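PDB 5NV9: Sodium/sialic acid symporter SiaT from Proteus mirabilis, which uses the sodium gradient to drive uptake of the sialic acid N-acetylneuraminic acid across the inner membrane, as a symporter of the SSF family with the LeuT fold. Local coordinates for residues V52-T57 against Q255-R260; L84-L89 against T276-V281. All coordinates share one frame; numbering follows the deposited sequence.

Contact 1 of 2, residues V52-T57 against Q255-R260; sequences VSVFAT and QDVVQR. With NA (sodium ion), chain B.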
ATOM      1  N   VAL A  52       3.452 -12.940   2.076  1.00 20.26           N
ATOM      2  CA  VAL A  52       2.872 -12.268   3.241  1.00 18.78           C
ATOM      3  C   VAL A  52       3.331 -10.784   3.354  1.00 19.21           C
ATOM      4  O   VAL A  52       2.612  -9.867   3.836  1.00 20.54           O
ATOM      5  CB  VAL A  52       3.190 -13.020   4.586  1.00 17.17           C
ATOM      6  CG1 VAL A  52       2.478 -12.287   5.734  1.00 17.20           C
ATOM      7  CG2 VAL A  52       2.660 -14.484   4.512  1.00 18.36           C
ATOM      8  N   SER A  53       4.554 -10.564   2.993  1.00 19.74           N
ATOM      9  CA  SER A  53       5.132  -9.217   3.021  1.00 23.57           C
ATOM     10  C   SER A  53       4.462  -8.287   1.984  1.00 21.42           C
ATOM     11  O   SER A  53       4.319  -7.073   2.241  1.00 18.65           O
ATOM     12  CB  SER A  53       6.660  -9.268   2.743  1.00 24.21           C
ATOM     13  OG  SER A  53       7.186  -7.943   2.718  1.00 30.78           O
ATOM     14  N   VAL A  54       4.054  -8.866   0.849  1.00 19.40           N
ATOM     15  CA  VAL A  54       3.365  -8.088  -0.223  1.00 20.29           C
ATOM     16  C   VAL A  54       2.003  -7.672   0.334  1.00 19.63           C
ATOM     17  O   VAL A  54       1.634  -6.548   0.231  1.00 17.33           O
ATOM     18  CB  VAL A  54       3.098  -8.927  -1.519  1.00 19.75           C
ATOM     19  CG1 VAL A  54       2.090  -8.224  -2.411  1.00 20.17           C
ATOM     20  CG2 VAL A  54       4.351  -9.207  -2.303  1.00 21.65           C
ATOM     21  N   PHE A  55       1.268  -8.616   0.942  1.00 21.39           N
ATOM     22  CA  PHE A  55      -0.062  -8.336   1.551  1.00 22.01           C
ATOM     23  C   PHE A  55       0.056  -7.253   2.628  1.00 21.98           C
ATOM     24  O   PHE A  55      -0.739  -6.313   2.651  1.00 20.50           O
ATOM     25  CB  PHE A  55      -0.705  -9.636   2.085  1.00 22.10           C
ATOM     26  CG  PHE A  55      -2.071  -9.457   2.729  1.00 24.29           C
ATOM     27  CD1 PHE A  55      -3.174  -9.182   1.952  1.00 21.61           C
ATOM     28  CD2 PHE A  55      -2.251  -9.615   4.119  1.00 23.78           C
ATOM     29  CE1 PHE A  55      -4.419  -9.025   2.520  1.00 22.77           C
ATOM     30  CE2 PHE A  55      -3.499  -9.457   4.688  1.00 21.65           C
ATOM     31  CZ  PHE A  55      -4.583  -9.175   3.887  1.00 22.88           C
ATOM     32  N   ALA A  56       1.071  -7.359   3.497  1.00 22.56           N
ATOM     33  CA  ALA A  56       1.234  -6.421   4.633  1.00 21.41           C
ATOM     34  C   ALA A  56       1.733  -5.040   4.172  1.00 20.79           C
ATOM     35  O   ALA A  56       1.366  -4.041   4.752  1.00 22.58           O
ATOM     36  CB  ALA A  56       2.157  -6.979   5.700  1.00 21.47           C
ATOM     37  N   THR A  57       2.523  -5.007   3.124  1.00 23.39           N
ATOM     38  CA  THR A  57       2.963  -3.763   2.431  1.00 22.15           C
ATOM     39  C   THR A  57       1.717  -3.034   1.892  1.00 21.16           C
ATOM     40  O   THR A  57       1.571  -1.877   2.135  1.00 21.29           O
ATOM     41  CB  THR A  57       4.000  -4.078   1.301  1.00 20.07           C
ATOM     42  OG1 THR A  57       5.224  -4.579   1.863  1.00 19.05           O
ATOM     43  CG2 THR A  57       4.354  -2.836   0.364  1.00 18.08           C
ATOM     44  N   GLN A 255       7.243   0.233  -6.758  1.00 20.27           N
ATOM     45  CA  GLN A 255       8.448  -0.393  -6.250  1.00 20.24           C
ATOM     46  C   GLN A 255       8.258  -1.176  -4.955  1.00 20.27           C
ATOM     47  O   GLN A 255       8.981  -2.151  -4.732  1.00 18.73           O
ATOM     48  CB  GLN A 255       9.533   0.675  -6.083  1.00 21.36           C
ATOM     49  CG  GLN A 255      10.836   0.166  -5.430  1.00 21.46           C
ATOM     50  CD  GLN A 255      11.649  -0.830  -6.260  1.00 23.92           C
ATOM     51  OE1 GLN A 255      11.276  -1.201  -7.390  1.00 26.80           O
ATOM     52  NE2 GLN A 255      12.717  -1.351  -5.658  1.00 23.39           N
ATOM     53  N   ASP A 256       7.344  -0.741  -4.067  1.00 19.61           N
ATOM     54  CA  ASP A 256       7.162  -1.452  -2.769  1.00 21.23           C
ATOM     55  C   ASP A 256       6.701  -2.917  -2.955  1.00 21.84           C
ATOM     56  O   ASP A 256       7.122  -3.791  -2.204  1.00 28.20           O
ATOM     57  CB  ASP A 256       6.265  -0.670  -1.785  1.00 21.49           C
ATOM     58  CG  ASP A 256       4.870  -0.389  -2.334  1.00 25.37           C
ATOM     59  OD1 ASP A 256       4.645  -0.261  -3.606  1.00 24.11           O
ATOM     60  OD2 ASP A 256       3.984  -0.261  -1.455  1.00 30.42           O
ATOM     61  N   VAL A 257       5.877  -3.183  -3.972  1.00 21.42           N
ATOM     62  CA  VAL A 257       5.465  -4.533  -4.293  1.00 20.13           C
ATOM     63  C   VAL A 257       6.469  -5.263  -5.232  1.00 21.71           C
ATOM     64  O   VAL A 257       6.933  -6.384  -4.950  1.00 20.51           O
ATOM     65  CB  VAL A 257       4.043  -4.516  -4.834  1.00 17.78           C
ATOM     66  CG1 VAL A 257       3.689  -5.872  -5.453  1.00 18.18           C
ATOM     67  CG2 VAL A 257       3.078  -4.227  -3.697  1.00 18.06           C
ATOM     68  N   VAL A 258       6.867  -4.580  -6.293  1.00 21.27           N
ATOM     69  CA  VAL A 258       7.716  -5.145  -7.316  1.00 22.10           C
ATOM     70  C   VAL A 258       9.024  -5.628  -6.738  1.00 21.43           C
ATOM     71  O   VAL A 258       9.567  -6.646  -7.138  1.00 21.70           O
ATOM     72  CB  VAL A 258       7.998  -4.132  -8.492  1.00 20.83           C
ATOM     73  CG1 VAL A 258       8.991  -4.740  -9.443  1.00 24.42           C
ATOM     74  CG2 VAL A 258       6.745  -3.841  -9.274  1.00 20.27           C
ATOM     75  N   GLN A 259       9.547  -4.904  -5.775  1.00 24.92           N
ATOM     76  CA  GLN A 259      10.732  -5.372  -5.026  1.00 24.56           C
ATOM     77  C   GLN A 259      10.621  -6.785  -4.444  1.00 26.14           C
ATOM     78  O   GLN A 259      11.618  -7.524  -4.386  1.00 25.51           O
ATOM     79  CB  GLN A 259      11.016  -4.388  -3.894  1.00 24.64           C
ATOM     80  CG  GLN A 259      12.483  -4.133  -3.643  1.00 25.07           C
ATOM     81  CD  GLN A 259      12.672  -3.235  -2.445  1.00 27.73           C
ATOM     82  OE1 GLN A 259      11.817  -2.373  -2.203  1.00 28.01           O
ATOM     83  NE2 GLN A 259      13.762  -3.446  -1.663  1.00 26.77           N
ATOM     84  N   ARG A 260       9.426  -7.181  -4.012  1.00 25.27           N
ATOM     85  CA  ARG A 260       9.243  -8.549  -3.486  1.00 24.49           C
ATOM     86  C   ARG A 260       9.337  -9.628  -4.550  1.00 22.48           C
ATOM     87  O   ARG A 260       9.502 -10.784  -4.208  1.00 21.99           O
ATOM     88  CB  ARG A 260       7.915  -8.706  -2.750  1.00 25.44           C
ATOM     89  CG  ARG A 260       7.953  -8.307  -1.303  1.00 26.98           C
ATOM     90  CD  ARG A 260       7.789  -6.828  -1.097  1.00 27.17           C
ATOM     91  NE  ARG A 260       8.003  -6.468   0.310  1.00 31.13           N
ATOM     92  CZ  ARG A 260       8.554  -5.325   0.727  1.00 29.53           C
ATOM     93  NH1 ARG A 260       8.932  -4.404  -0.138  1.00 28.11           N
ATOM     94  NH2 ARG A 260       8.755  -5.130   2.012  1.00 27.03           N
TER
HETATM   95 NA    NA B 501       0.658  -2.613   6.193  1.00 19.19          NA

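Contact 2 of 2, residues L84-L89 against T276-V281; sequences LAIAIL and TNAKLV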
ATOM      1  N   LEU A  84     -10.309  -8.252  -8.013  1.00 23.25           N
ATOM      2  CA  LEU A  84      -9.626  -7.813  -9.244  1.00 23.75           C
ATOM      3  C   LEU A  84      -8.112  -7.826  -9.042  1.00 21.37           C
ATOM      4  O   LEU A  84      -7.400  -7.925  -9.973  1.00 23.52           O
ATOM      5  CB  LEU A  84     -10.040  -6.408  -9.657  1.00 23.15           C
ATOM      6  CG  LEU A  84     -11.500  -6.316 -10.100  1.00 24.80           C
ATOM      7  CD1 LEU A  84     -11.938  -4.861 -10.352  1.00 24.62           C
ATOM      8  CD2 LEU A  84     -11.743  -7.184 -11.316  1.00 25.44           C
ATOM      9  N   ALA A  85      -7.662  -7.705  -7.808  1.00 24.89           N
ATOM     10  CA  ALA A  85      -6.234  -7.639  -7.444  1.00 23.98           C
ATOM     11  C   ALA A  85      -5.672  -9.036  -7.528  1.00 26.96           C
ATOM     12  O   ALA A  85      -4.482  -9.211  -7.800  1.00 29.02           O
ATOM     13  CB  ALA A  85      -6.055  -7.088  -6.046  1.00 22.00           C
ATOM     14  N   ILE A  86      -6.518 -10.030  -7.278  1.00 26.12           N
ATOM     15  CA  ILE A  86      -6.104 -11.412  -7.455  1.00 28.07           C
ATOM     16  C   ILE A  86      -6.166 -11.772  -8.940  1.00 27.18           C
ATOM     17  O   ILE A  86      -5.238 -12.369  -9.457  1.00 26.94           O
ATOM     18  CB  ILE A  86      -6.988 -12.359  -6.651  1.00 29.06           C
ATOM     19  CG1 ILE A  86      -6.881 -12.024  -5.174  1.00 29.59           C
ATOM     20  CG2 ILE A  86      -6.673 -13.830  -6.950  1.00 27.95           C
ATOM     21  CD1 ILE A  86      -7.889 -12.790  -4.342  1.00 31.22           C
ATOM     22  N   ALA A  87      -7.258 -11.412  -9.616  1.00 25.23           N
ATOM     23  CA  ALA A  87      -7.417 -11.736 -11.025  1.00 23.01           C
ATOM     24  C   ALA A  87      -6.305 -11.258 -11.948  1.00 23.44           C
ATOM     25  O   ALA A  87      -6.036 -11.884 -12.951  1.00 23.56           O
ATOM     26  CB  ALA A  87      -8.736 -11.184 -11.528  1.00 24.97           C
ATOM     27  N   ILE A  88      -5.664 -10.136 -11.663  1.00 24.20           N
ATOM     28  CA  ILE A  88      -4.545  -9.701 -12.507  1.00 23.04           C
ATOM     29  C   ILE A  88      -3.222 -10.424 -12.238  1.00 22.55           C
ATOM     30  O   ILE A  88      -2.325 -10.333 -13.071  1.00 22.14           O
ATOM     31  CB  ILE A  88      -4.262  -8.179 -12.406  1.00 25.77           C
ATOM     32  CG1 ILE A  88      -3.906  -7.775 -10.997  1.00 25.11           C
ATOM     33  CG2 ILE A  88      -5.472  -7.368 -12.907  1.00 27.36           C
ATOM     34  CD1 ILE A  88      -3.045  -6.543 -10.913  1.00 26.29           C
ATOM     35  N   LEU A  89      -3.073 -11.144 -11.119  1.00 21.33           N
ATOM     36  CA  LEU A  89      -1.765 -11.733 -10.763  1.00 21.78           C
ATOM     37  C   LEU A  89      -1.098 -12.663 -11.795  1.00 22.84           C
ATOM     38  O   LEU A  89       0.107 -12.607 -11.944  1.00 21.53           O
ATOM     39  CB  LEU A  89      -1.783 -12.414  -9.364  1.00 23.69           C
ATOM     40  CG  LEU A  89      -2.022 -11.442  -8.191  1.00 24.90           C
ATOM     41  CD1 LEU A  89      -2.116 -12.108  -6.817  1.00 24.48           C
ATOM     42  CD2 LEU A  89      -1.010 -10.305  -8.163  1.00 24.16           C
ATOM     43  N   THR A 276       0.659 -17.036  -2.218  1.00 22.35           N
ATOM     44  CA  THR A 276       0.435 -16.743  -0.823  1.00 22.28           C
ATOM     45  C   THR A 276      -0.323 -15.403  -0.625  1.00 21.87           C
ATOM     46  O   THR A 276      -1.193 -15.270   0.262  1.00 19.03           O
ATOM     47  CB  THR A 276       1.771 -16.653  -0.094  1.00 22.82           C
ATOM     48  OG1 THR A 276       2.469 -17.885  -0.242  1.00 24.93           O
ATOM     49  CG2 THR A 276       1.549 -16.398   1.351  1.00 22.26           C
ATOM     50  N   ASN A 277       0.092 -14.388  -1.378  1.00 21.65           N
ATOM     51  CA  ASN A 277      -0.561 -13.114  -1.339  1.00 21.38           C
ATOM     52  C   ASN A 277      -2.020 -13.271  -1.788  1.00 20.47           C
ATOM     53  O   ASN A 277      -2.918 -12.786  -1.093  1.00 22.46           O
ATOM     54  CB  ASN A 277       0.172 -12.083  -2.192  1.00 22.11           C
ATOM     55  CG  ASN A 277      -0.606 -10.802  -2.318  1.00 22.46           C
ATOM     56  OD1 ASN A 277      -0.647 -10.024  -1.383  1.00 21.70           O
ATOM     57  ND2 ASN A 277      -1.289 -10.598  -3.485  1.00 22.81           N
ATOM     58  N   ALA A 278      -2.267 -13.951  -2.906  1.00 20.11           N
ATOM     59  CA  ALA A 278      -3.651 -14.243  -3.319  1.00 21.89           C
ATOM     60  C   ALA A 278      -4.564 -14.908  -2.284  1.00 24.83           C
ATOM     61  O   ALA A 278      -5.704 -14.492  -2.106  1.00 25.13           O
ATOM     62  CB  ALA A 278      -3.676 -15.017  -4.595  1.00 24.03           C
ATOM     63  N   LYS A 279      -4.064 -15.908  -1.579  1.00 27.97           N
ATOM     64  CA  LYS A 279      -4.816 -16.541  -0.501  1.00 26.99           C
ATOM     65  C   LYS A 279      -5.238 -15.548   0.581  1.00 25.61           C
ATOM     66  O   LYS A 279      -6.405 -15.530   0.960  1.00 22.48           O
ATOM     67  CB  LYS A 279      -3.999 -17.637   0.108  1.00 28.77           C
ATOM     68  CG  LYS A 279      -3.847 -18.814  -0.849  1.00 33.10           C
ATOM     69  CD  LYS A 279      -2.751 -19.748  -0.371  1.00 39.76           C
ATOM     70  CE  LYS A 279      -2.789 -21.058  -1.125  1.00 43.42           C
ATOM     71  NZ  LYS A 279      -2.024 -22.055  -0.331  1.00 48.09           N
ATOM     72  N   LEU A 280      -4.310 -14.673   0.994  1.00 22.81           N
ATOM     73  CA  LEU A 280      -4.600 -13.664   2.014  1.00 22.18           C
ATOM     74  C   LEU A 280      -5.633 -12.633   1.571  1.00 22.67           C
ATOM     75  O   LEU A 280      -6.526 -12.258   2.354  1.00 20.07           O
ATOM     76  CB  LEU A 280      -3.306 -12.969   2.496  1.00 22.28           C
ATOM     77  CG  LEU A 280      -2.416 -13.870   3.352  1.00 23.42           C
ATOM     78  CD1 LEU A 280      -0.981 -13.321   3.471  1.00 23.26           C
ATOM     79  CD2 LEU A 280      -3.037 -14.008   4.745  1.00 25.52           C
ATOM     80  N   VAL A 281      -5.533 -12.181   0.300  1.00 21.83           N
ATOM     81  CA  VAL A 281      -6.400 -11.186  -0.226  1.00 21.64           C
ATOM     82  C   VAL A 281      -7.806 -11.789  -0.435  1.00 23.00           C
ATOM     83  O   VAL A 281      -8.818 -11.092  -0.341  1.00 21.12           O
ATOM     84  CB  VAL A 281      -5.805 -10.580  -1.524  1.00 22.20           C
ATOM     85  CG1 VAL A 281      -6.790  -9.640  -2.169  1.00 25.08           C
ATOM     86  CG2 VAL A 281      -4.513  -9.836  -1.213  1.00 22.59           C
TER
HETATM   87  O   HOH W   1      -3.318  -9.077  -4.657  1.00 37.35           O

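Contact 1 of 2, residues V52-T57 against Q255-R260
S53 and R260 make the polar link between the transmembrane helix 47-58 and the segment Q255-R260 on the cytoplasmic side. R260 NE donates to S53 OG at 2.9 Å with an N-H...O angle of 163°, and the hydroxyl oxygen lies nearly in the guanidinium plane. With OG anti to its backbone N (chi1 178°), S53 turns the hydroxyl to R260 NE; the same OG is hydrogen-bonded to D182, a ligand of the Na3 sodium. T57 OG1 sits 3.4 Å above one face of the R260 guanidinium, offset toward its rim. That hydroxyl donates to S53 O at 2.7 Å, approaching from the opposite face of the carbonyl plane to T57 N, and is also bonded to S346, another Na3 ligand. On the R260 side, NH1 makes a weak bond to D256 O.

Apolar contacts flank this network. V54 CG2 lies against R260 CB at 3.6 Å, the two side chains running past each other in opposite directions, while V54 CG1 meets V257 CG1 at 4.2 Å. The T57 CG2 methyl lies 3.2 Å from the carboxylate oxygen D256 OD2, whose partner oxygen OD1 is hydrogen-bonded to S254.

On the same helix A56 O binds the Na2 sodium at 2.1 Å. S53 and T57 are thus second-shell residues of Na3, and R260 stands one shell further out, gripping S53 by its NE-H; its charge may polarise that hydroxyl.

Contact 2 of 2, residues L84-L89 against T276-V281
I86 and A278 mark the closest backbone approach between L84-L89 and the helical segment T276-V281, with their CA atoms 5.6 Å apart. I86 reaches across with both branches. Its CG2 methyl meets A278 CB at 4.0 Å, while CG1, set anti to the carbonyl carbon (chi1 -61°), lies 3.8 Å from V281 CG1 as the two side chains slide past each other in opposite directions. At the end of the longer branch, I86 CD1 rests 3.6 Å from A278 O, placing a methyl beside a backbone carbonyl of the facing helix.

L89 closes the other part of the interface with a single methyl. Its CD1 touches A278 CB at 4.0 Å and also packs beside N277 ND2 at 3.8 Å, the leucine and asparagine side chains crossing at about a right angle. The small A278 CB therefore receives one methyl from I86 and one from L89.

The polar link is a water. It accepts from N277 ND2 at 2.8 Å and donates a weak bond to A85 O, bridging an amide side chain on one segment to a backbone carbonyl on the other. A85 also touches N247, and L89 touches F251, both of helix 236-253, while V281 touches the bound sialic acid.

Aliphatic packing with one water bridge thus joins two transmembrane segments without a direct side-chain hydrogen bond between them. Through V281, this largely apolar interface backs one wall of the substrate pocket.

Overall arrangement
The centres of contacts 1 and 2 lie 12 Å apart, and the two meet directly where helix 47-58 packs on helix 267-301. N277 OD1 comes within 3.3 Å of F55 N and 3.4 Å of V54 CG1, while its ND2 serves the water of contact 2. The F55 ring packs on contact 2, its CD1 3.5 Å from V281 CG2; F55 and V281 both touch the bound N-acetylneuraminic acid. Helix 47-58 thus presents substrate and Na2 ligands next to residues that lead to Na3. Along the chain the segments of the two contacts alternate; both border the substrate site of the LeuT fold, and contact 1 also lies beside the sodium sites.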